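Local atomic coordinates of protein mini spindles (Drosophila melanogaster, PDB entry 5VJC), a protein that probably binds tubulin through its TOG domains, built of HEAT repeats, and so promotes microtubule dynamics and formation of the mitotic spindle. Residues R186-C191 with A216-D221. Numbering follows the deposited sequence.
Sequences RQRTEC and ARQISD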
# COMPACT_ATOMS: atom_id res chain seq x y z
N ARG A 186 3.14 15.57 -4.21
CA ARG A 186 2.09 14.75 -4.80
C ARG A 186 1.74 13.58 -3.88
O ARG A 186 0.57 13.21 -3.77
CB ARG A 186 2.49 14.21 -6.18
CG ARG A 186 1.29 13.63 -6.94
CD ARG A 186 1.63 13.17 -8.37
NE ARG A 186 2.46 14.12 -9.12
CZ ARG A 186 3.77 13.95 -9.33
NH1 ARG A 186 4.38 12.87 -8.85
NH2 ARG A 186 4.46 14.85 -10.02
N GLN A 187 2.76 12.99 -3.23
CA GLN A 187 2.52 11.95 -2.23
C GLN A 187 1.63 12.48 -1.11
O GLN A 187 0.65 11.83 -0.75
CB GLN A 187 3.84 11.43 -1.64
CG GLN A 187 3.67 10.25 -0.70
CD GLN A 187 3.21 8.99 -1.41
OE1 GLN A 187 3.11 8.95 -2.64
NE2 GLN A 187 2.93 7.94 -0.64
N ARG A 188 1.96 13.66 -0.58
CA ARG A 188 1.14 14.24 0.49
C ARG A 188 -0.30 14.48 -0.00
O ARG A 188 -1.26 14.14 0.68
CB ARG A 188 1.75 15.54 1.03
CG ARG A 188 3.13 15.34 1.68
CD ARG A 188 3.54 16.52 2.55
NE ARG A 188 3.67 17.77 1.81
CZ ARG A 188 4.70 18.08 1.03
NH1 ARG A 188 5.70 17.21 0.88
NH2 ARG A 188 4.74 19.25 0.40
N THR A 189 -0.43 15.02 -1.21
CA THR A 189 -1.75 15.29 -1.77
C THR A 189 -2.60 14.02 -1.93
O THR A 189 -3.77 13.99 -1.54
CB THR A 189 -1.64 15.97 -3.14
OG1 THR A 189 -0.84 17.16 -3.00
CG2 THR A 189 -3.03 16.34 -3.67
N GLU A 190 -2.01 12.97 -2.51
CA GLU A 190 -2.78 11.76 -2.79
C GLU A 190 -3.12 11.01 -1.50
O GLU A 190 -4.21 10.43 -1.38
CB GLU A 190 -2.01 10.84 -3.76
CG GLU A 190 -1.88 11.41 -5.19
CD GLU A 190 -3.24 11.52 -5.91
OE1 GLU A 190 -4.23 10.96 -5.40
OE2 GLU A 190 -3.30 12.17 -6.98
N CYS A 191 -2.21 11.04 -0.53
CA CYS A 191 -2.51 10.43 0.76
C CYS A 191 -3.64 11.19 1.45
O CYS A 191 -4.54 10.57 2.01
CB CYS A 191 -1.27 10.35 1.65
SG CYS A 191 -0.12 9.03 1.15
N ALA A 216 -4.81 18.63 9.65
CA ALA A 216 -5.03 20.08 9.61
C ALA A 216 -3.73 20.86 9.40
O ALA A 216 -3.72 21.90 8.72
CB ALA A 216 -5.75 20.54 10.89
N ARG A 217 -2.63 20.36 9.95
CA ARG A 217 -1.31 20.95 9.75
C ARG A 217 -0.98 21.15 8.27
O ARG A 217 -0.26 22.08 7.90
CB ARG A 217 -0.23 20.09 10.40
CG ARG A 217 -0.17 20.19 11.91
CD ARG A 217 0.92 19.29 12.47
NE ARG A 217 1.03 19.37 13.93
CZ ARG A 217 1.74 20.29 14.58
NH1 ARG A 217 2.41 21.22 13.90
NH2 ARG A 217 1.79 20.28 15.90
N GLN A 218 -1.51 20.27 7.42
CA GLN A 218 -1.21 20.30 5.99
C GLN A 218 -1.91 21.44 5.25
O GLN A 218 -1.66 21.69 4.07
CB GLN A 218 -1.60 18.96 5.35
CG GLN A 218 -0.91 17.77 5.97
CD GLN A 218 0.57 17.78 5.70
OE1 GLN A 218 1.01 18.15 4.62
NE2 GLN A 218 1.36 17.41 6.69
N ILE A 219 -2.81 22.14 5.94
CA ILE A 219 -3.56 23.20 5.29
C ILE A 219 -2.64 24.38 4.95
O ILE A 219 -2.82 25.05 3.93
CB ILE A 219 -4.74 23.66 6.16
CG1 ILE A 219 -5.81 22.56 6.18
CG2 ILE A 219 -5.35 24.94 5.62
CD1 ILE A 219 -7.00 22.85 7.10
N SER A 220 -1.62 24.58 5.77
CA SER A 220 -0.68 25.68 5.58
C SER A 220 0.42 25.36 4.56
O SER A 220 1.34 26.16 4.37
CB SER A 220 -0.05 26.06 6.91
OG SER A 220 0.60 24.94 7.50
N ASP A 221 0.34 24.20 3.92
CA ASP A 221 1.35 23.79 2.94
C ASP A 221 1.46 24.83 1.83
O ASP A 221 0.46 25.43 1.44
CB ASP A 221 1.02 22.42 2.36
CG ASP A 221 2.22 21.77 1.69
OD1 ASP A 221 2.53 22.13 0.53
OD2 ASP A 221 2.84 20.89 2.31
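In this all-helical TOG domain of HEAT-repeat type, a salt bridge from Arg-188, in the first turn of helix 185-202, to Asp-221 spans the gap to the turn that joins helix 209-217 to helix 224-241. The backbones stay well apart, with the CA atoms of Arg-188 and Gln-218, the nearest pair, separated by 8.5 Å, so a long side chain has to do the bridging. Arginine suits this place: a bend about CG-CD (chi3 -62°) swings NE toward Asp-221, and the turn about CD-NE then brings the NE/NH2 edge round to the carboxylate. The two donors converge on one oxygen. NH2 of Arg-188 lies 3.2 Å from OD2 of Asp-221, on the syn lone pair, while the bond from NE of Arg-188 to the same OD2 is weak at 3.3 Å. Neither is straight, the N-H...O angle at NH2 being 136°, and the planes of the two groups are 30° apart, short of a flat two-oxygen pairing.

Gln-218 crosses Arg-188 at about a right angle, its OE1 in van der Waals contact, not hydrogen-bonded, 3.7 Å from CD of Arg-188 at the guanidinium edge. Its polar amide suits the border of a salt bridge, while the side chain also packs on Ala-230 of helix 224-241. NH1 of Arg-188 bonds to the carbonyl of Ser-182, and OD1 of Asp-221 accepts from the backbone N of Asp-223. Aspartate is apt because its short carboxylate can hold the turn with one oxygen and meet the arginine with the other. Arg-188 thus ties the loop between helices 169-178 and 185-202, which holds Ser-182, to the turn between helices 209-217 and 224-241. With bent bonds and little buried surface, the bridge is probably a modest electrostatic link between these two successive helical hairpins.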